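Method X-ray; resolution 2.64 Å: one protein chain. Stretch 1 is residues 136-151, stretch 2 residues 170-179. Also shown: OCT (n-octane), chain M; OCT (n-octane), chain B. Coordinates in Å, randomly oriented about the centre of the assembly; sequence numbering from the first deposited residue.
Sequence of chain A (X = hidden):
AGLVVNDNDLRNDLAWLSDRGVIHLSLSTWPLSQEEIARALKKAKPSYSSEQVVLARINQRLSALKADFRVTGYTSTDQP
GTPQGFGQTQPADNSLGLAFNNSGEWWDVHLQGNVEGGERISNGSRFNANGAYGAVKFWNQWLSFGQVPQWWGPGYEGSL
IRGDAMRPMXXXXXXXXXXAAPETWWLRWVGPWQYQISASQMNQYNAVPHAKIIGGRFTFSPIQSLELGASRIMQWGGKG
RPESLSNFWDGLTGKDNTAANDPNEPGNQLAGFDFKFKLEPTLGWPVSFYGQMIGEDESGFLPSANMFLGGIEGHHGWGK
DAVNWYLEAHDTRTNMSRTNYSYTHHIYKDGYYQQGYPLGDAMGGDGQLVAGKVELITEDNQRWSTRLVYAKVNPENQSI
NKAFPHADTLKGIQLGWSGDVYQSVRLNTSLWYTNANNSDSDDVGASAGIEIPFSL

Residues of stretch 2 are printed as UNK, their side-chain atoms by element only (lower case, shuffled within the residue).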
# COMPACT_ATOMS: atom_id res chain seq x y z
N VAL A 136 -7.80 18.50 -7.00
CA VAL A 136 -7.79 19.91 -6.62
C VAL A 136 -7.84 20.07 -5.10
O VAL A 136 -8.37 19.21 -4.40
CB VAL A 136 -8.98 20.68 -7.23
CG1 VAL A 136 -8.82 20.79 -8.74
CG2 VAL A 136 -10.30 20.04 -6.84
N LYS A 137 -7.28 21.18 -4.61
CA LYS A 137 -7.29 21.48 -3.17
C LYS A 137 -8.19 22.65 -2.82
O LYS A 137 -8.13 23.70 -3.46
CB LYS A 137 -5.88 21.80 -2.69
CG LYS A 137 -5.74 21.82 -1.18
CD LYS A 137 -4.29 21.90 -0.75
CE LYS A 137 -3.75 23.31 -0.85
NZ LYS A 137 -2.27 23.29 -0.77
N PHE A 138 -9.04 22.47 -1.81
CA PHE A 138 -9.80 23.57 -1.23
C PHE A 138 -9.96 23.37 0.28
O PHE A 138 -10.17 22.24 0.73
CB PHE A 138 -11.16 23.73 -1.92
CG PHE A 138 -11.98 22.46 -1.95
CD1 PHE A 138 -12.83 22.14 -0.91
CD2 PHE A 138 -11.92 21.62 -3.05
CE1 PHE A 138 -13.59 20.99 -0.94
CE2 PHE A 138 -12.69 20.46 -3.09
CZ PHE A 138 -13.52 20.15 -2.04
N TRP A 139 -9.86 24.45 1.04
CA TRP A 139 -9.95 24.40 2.50
C TRP A 139 -9.14 23.27 3.10
O TRP A 139 -9.64 22.54 3.95
CB TRP A 139 -11.40 24.29 2.97
CG TRP A 139 -12.33 25.35 2.41
CD1 TRP A 139 -12.10 26.73 2.33
CD2 TRP A 139 -13.69 25.16 1.88
NE1 TRP A 139 -13.19 27.37 1.78
CE2 TRP A 139 -14.17 26.49 1.49
CE3 TRP A 139 -14.52 24.06 1.69
CZ2 TRP A 139 -15.44 26.68 0.93
CZ3 TRP A 139 -15.79 24.26 1.13
CH2 TRP A 139 -16.23 25.54 0.76
N ASN A 140 -7.90 23.12 2.65
CA ASN A 140 -7.01 22.06 3.15
C ASN A 140 -7.45 20.60 2.82
O ASN A 140 -6.87 19.64 3.34
CB ASN A 140 -6.77 22.21 4.66
CG ASN A 140 -5.49 21.52 5.11
OD1 ASN A 140 -4.46 21.65 4.46
ND2 ASN A 140 -5.56 20.77 6.22
N GLN A 141 -8.45 20.45 1.96
CA GLN A 141 -8.89 19.12 1.53
C GLN A 141 -8.50 18.88 0.08
O GLN A 141 -8.64 19.76 -0.77
CB GLN A 141 -10.40 18.93 1.72
CG GLN A 141 -10.96 19.44 3.04
CD GLN A 141 -10.08 19.11 4.23
OE1 GLN A 141 -9.70 17.96 4.44
NE2 GLN A 141 -9.76 20.12 5.03
N TRP A 142 -8.00 17.68 -0.18
CA TRP A 142 -7.73 17.22 -1.54
C TRP A 142 -8.87 16.38 -2.07
O TRP A 142 -9.22 15.36 -1.47
CB TRP A 142 -6.47 16.39 -1.57
CG TRP A 142 -5.21 17.18 -1.70
CD1 TRP A 142 -4.20 17.34 -0.76
CD2 TRP A 142 -4.77 17.94 -2.87
NE1 TRP A 142 -3.19 18.12 -1.27
CE2 TRP A 142 -3.48 18.52 -2.52
CE3 TRP A 142 -5.30 18.18 -4.12
CZ2 TRP A 142 -2.77 19.31 -3.40
CZ3 TRP A 142 -4.58 18.99 -5.01
CH2 TRP A 142 -3.34 19.53 -4.65
N LEU A 143 -9.46 16.81 -3.19
CA LEU A 143 -10.49 16.05 -3.86
C LEU A 143 -9.91 15.50 -5.15
O LEU A 143 -9.34 16.24 -5.94
CB LEU A 143 -11.70 16.93 -4.18
CG LEU A 143 -12.88 16.21 -4.87
CD1 LEU A 143 -13.31 14.96 -4.10
CD2 LEU A 143 -14.05 17.17 -5.04
N SER A 144 -10.08 14.20 -5.36
CA SER A 144 -9.43 13.50 -6.45
C SER A 144 -10.38 12.64 -7.29
O SER A 144 -11.30 12.04 -6.76
CB SER A 144 -8.36 12.61 -5.86
OG SER A 144 -7.67 11.95 -6.90
N PHE A 145 -10.15 12.59 -8.60
CA PHE A 145 -10.83 11.62 -9.45
C PHE A 145 -9.83 10.90 -10.32
O PHE A 145 -8.91 11.52 -10.85
CB PHE A 145 -11.89 12.26 -10.35
CG PHE A 145 -12.64 11.25 -11.19
CD1 PHE A 145 -13.69 10.53 -10.65
CD2 PHE A 145 -12.26 10.99 -12.50
CE1 PHE A 145 -14.37 9.57 -11.41
CE2 PHE A 145 -12.93 10.04 -13.26
CZ PHE A 145 -13.98 9.34 -12.71
N GLY A 146 -10.02 9.59 -10.47
CA GLY A 146 -9.13 8.76 -11.27
C GLY A 146 -9.07 7.32 -10.80
O GLY A 146 -10.00 6.81 -10.16
N GLN A 147 -7.97 6.65 -11.13
CA GLN A 147 -7.71 5.31 -10.65
C GLN A 147 -6.52 5.37 -9.74
O GLN A 147 -5.40 5.03 -10.16
CB GLN A 147 -7.46 4.35 -11.82
CG GLN A 147 -8.72 4.05 -12.61
CD GLN A 147 -8.51 3.08 -13.75
OE1 GLN A 147 -7.40 2.88 -14.25
NE2 GLN A 147 -9.60 2.46 -14.19
N VAL A 148 -6.75 5.80 -8.50
CA VAL A 148 -5.66 5.99 -7.54
C VAL A 148 -5.56 4.80 -6.58
O VAL A 148 -6.54 4.48 -5.90
CB VAL A 148 -5.84 7.28 -6.70
CG1 VAL A 148 -4.72 7.40 -5.67
CG2 VAL A 148 -5.88 8.49 -7.61
N PRO A 149 -4.38 4.16 -6.52
CA PRO A 149 -4.18 3.13 -5.51
C PRO A 149 -4.09 3.70 -4.10
O PRO A 149 -3.63 4.86 -3.91
CB PRO A 149 -2.85 2.49 -5.91
CG PRO A 149 -2.13 3.56 -6.65
CD PRO A 149 -3.20 4.31 -7.39
N GLN A 150 -4.50 2.89 -3.13
CA GLN A 150 -4.41 3.26 -1.71
C GLN A 150 -3.56 2.26 -0.94
O GLN A 150 -3.19 1.19 -1.48
CB GLN A 150 -5.81 3.30 -1.08
CG GLN A 150 -6.71 4.42 -1.58
CD GLN A 150 -8.18 4.04 -1.49
OE1 GLN A 150 -8.64 3.09 -2.14
NE2 GLN A 150 -8.93 4.80 -0.70
N TRP A 151 -3.26 2.62 0.30
CA TRP A 151 -2.76 1.66 1.28
C TRP A 151 -3.26 2.03 2.63
O TRP A 151 -3.02 3.15 3.10
CB TRP A 151 -1.25 1.64 1.30
CG TRP A 151 -0.65 0.55 2.14
CD1 TRP A 151 -0.35 0.60 3.50
CD2 TRP A 151 -0.23 -0.78 1.71
NE1 TRP A 151 0.22 -0.58 3.92
CE2 TRP A 151 0.31 -1.45 2.89
CE3 TRP A 151 -0.25 -1.46 0.50
CZ2 TRP A 151 0.81 -2.74 2.83
CZ3 TRP A 151 0.26 -2.76 0.45
CH2 TRP A 151 0.78 -3.38 1.59
N UNK A 170 -11.60 3.02 -10.33
CA UNK A 170 -12.00 4.36 -10.72
C UNK A 170 -12.96 4.93 -9.70
O UNK A 170 -13.97 4.30 -9.38
c UNK A 170 -13.39 5.67 -12.35
c UNK A 170 -12.65 4.37 -12.10
o UNK A 170 -11.61 4.23 -13.08
N UNK A 171 -12.64 6.13 -9.20
CA UNK A 171 -13.45 6.75 -8.18
C UNK A 171 -12.98 8.09 -7.65
O UNK A 171 -12.03 8.70 -8.17
N UNK A 172 -13.68 8.54 -6.61
CA UNK A 172 -13.40 9.80 -5.93
C UNK A 172 -12.68 9.52 -4.62
O UNK A 172 -12.91 8.49 -3.98
c UNK A 172 -16.90 10.66 -8.75
c UNK A 172 -14.70 10.55 -5.68
c UNK A 172 -15.67 12.71 -8.63
c UNK A 172 -16.29 10.23 -7.59
c UNK A 172 -16.59 11.91 -9.27
c UNK A 172 -15.37 11.03 -6.93
c UNK A 172 -15.07 12.27 -7.47
N UNK A 173 -11.81 10.43 -4.23
CA UNK A 173 -11.02 10.27 -3.01
C UNK A 173 -10.77 11.64 -2.36
O UNK A 173 -10.56 12.63 -3.05
c UNK A 173 -7.94 7.96 -2.68
c UNK A 173 -9.70 9.57 -3.34
c UNK A 173 -8.82 9.10 -2.19
c UNK A 173 -7.98 10.23 -1.59
N UNK A 174 -10.83 11.69 -1.03
CA UNK A 174 -10.72 12.94 -0.30
C UNK A 174 -9.90 12.76 0.94
O UNK A 174 -9.99 11.74 1.61
c UNK A 174 -12.12 14.99 -0.22
c UNK A 174 -12.11 13.48 0.03
c UNK A 174 -13.26 17.21 1.49
se UNK A 174 -13.86 15.78 0.26
N UNK A 175 -9.09 13.79 1.24
CA UNK A 175 -8.08 13.77 2.31
C UNK A 175 -7.76 15.15 2.85
O UNK A 175 -7.97 16.15 2.17
o UNK A 175 -5.07 10.13 1.04
c UNK A 175 -6.76 13.26 1.74
c UNK A 175 -6.66 11.78 1.64
n UNK A 175 -4.41 12.28 0.91
c UNK A 175 -5.31 11.33 1.17
N UNK A 176 -7.18 15.22 4.05
CA UNK A 176 -6.56 16.46 4.49
C UNK A 176 -5.28 16.68 3.70
O UNK A 176 -4.63 15.71 3.31
n UNK A 176 -6.17 19.51 10.18
c UNK A 176 -7.40 16.28 6.92
n UNK A 176 -5.68 17.35 10.75
c UNK A 176 -6.23 18.21 9.91
c UNK A 176 -6.21 16.43 5.98
c UNK A 176 -6.95 16.41 8.36
n UNK A 176 -6.81 17.81 8.78
N UNK A 177 -4.91 17.94 3.47
CA UNK A 177 -3.61 18.25 2.87
C UNK A 177 -2.59 18.26 4.00
O UNK A 177 -1.81 17.32 4.14
c UNK A 177 -3.64 19.58 2.14
N UNK A 178 -2.60 19.32 4.82
CA UNK A 178 -1.81 19.33 6.05
C UNK A 178 -2.62 18.68 7.15
O UNK A 178 -3.84 18.86 7.21
o UNK A 178 0.50 23.49 5.41
o UNK A 178 0.39 22.79 7.49
c UNK A 178 -1.42 20.75 6.44
c UNK A 178 -0.16 21.24 5.76
c UNK A 178 0.27 22.61 6.26
N UNK A 179 -1.94 17.95 8.03
CA UNK A 179 -2.61 17.10 9.01
C UNK A 179 -2.22 17.48 10.44
O UNK A 179 -1.98 16.61 11.28
n UNK A 179 -1.78 14.19 5.55
o UNK A 179 -1.94 12.91 7.39
c UNK A 179 -2.26 15.63 8.72
c UNK A 179 -2.17 13.97 6.80
c UNK A 179 -2.94 15.08 7.46
C1 OCT M . -11.46 28.27 -1.68
C2 OCT M . -12.85 28.11 -2.24
C3 OCT M . -13.02 26.82 -3.05
C4 OCT M . -14.28 26.04 -2.68
C5 OCT M . -14.62 24.96 -3.71
C6 OCT M . -15.74 24.02 -3.25
C7 OCT M . -15.76 22.73 -4.08
C8 OCT M . -17.05 21.94 -3.90
C1 OCT B . -7.29 12.83 -15.44
C2 OCT B . -8.48 11.90 -15.32
C3 OCT B . -8.06 10.43 -15.44
C4 OCT B . -9.26 9.49 -15.32
C5 OCT B . -8.92 8.07 -15.78
C6 OCT B . -10.05 7.08 -15.44
C7 OCT B . -10.65 6.35 -16.64
C8 OCT B . -10.91 4.87 -16.38
O HOH W 1 -8.27 20.51 7.71

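Position 170 carries three side-chain atoms, a carbon bearing one oxygen and one carbon. The oxygen lies 2.9 Å from NE2 of Gln147, which donates a hydrogen bond to it, and the branch carbon sits 3.7 Å from CZ of Phe145. A hydroxyl and a methyl on one carbon make this Thr170.

Position 171 has no side-chain atoms and is Gly171. Its backbone pairs with Gly146: N of Gly171 donates to O of Gly146 (2.9 Å), and N of Gly146 to O of Gly171 (3.2 Å).

At position 172 one carbon leads to a ring of six carbons, with no heteroatom. One ring carbon approaches CD1 of Phe145 to 3.5 Å. An all-carbon ring without a hydroxyl identifies Phe172.

Position 173 shows four carbons, forked at the second, with one terminal carbon 3.9 Å from NE2 of Gln150 and 4.4 Å from CG1 of Val148. The fork beyond CB gives Leu173, on the same face as Ser144.

Position 174 is an unbranched chain of two carbons, selenium and a final carbon; that last carbon lies 3.3 Å from CB of Gln141, and the second carbon 4.1 Å from CD1 of Leu143. The selenium identifies selenomethionine, Met174.

Position 175 has three carbons, the third carrying one oxygen and one nitrogen: the amide of Gln175. Its side chain, on the same face of the sheet as that of Trp142, finds its polar partners elsewhere in the structure.

At position 176 three carbons precede a nitrogen and a carbon bearing two more nitrogens. Water 1 accepts hydrogen bonds from the first nitrogen (3.3 Å) and from ND2 of Asn140 (3.1 Å), bridging the stretches. The guanidinium defines Arg176.

Position 177 has a single carbon, CB, 3.7 Å from CD1 of Trp142: Ala177.

Position 178 has three carbons, the third carrying two oxygens. Its backbone N donates to OD1 of Asn140 (3.0 Å), and ND2 of Asn140 donates to its O (2.8 Å). The carboxylate at this chain length makes it Glu178.

Position 179 has three carbons, the third carrying one oxygen and one nitrogen, and makes no contact with stretch 1; the chain length makes it Gln179.

The contact is an antiparallel ladder. Paired backbone hydrogen bonds join Trp142 to Gln175, Ser144 to Leu173 and Gly146 to Gly171, while Leu143 with Met174 and Phe145 with Phe172 place apolar side chains on one face. Beyond the strands, the amide of Asn140 holds the backbone of Glu178 by both its ends.

Stretch 2 170-179: TGFLMQRAEQ
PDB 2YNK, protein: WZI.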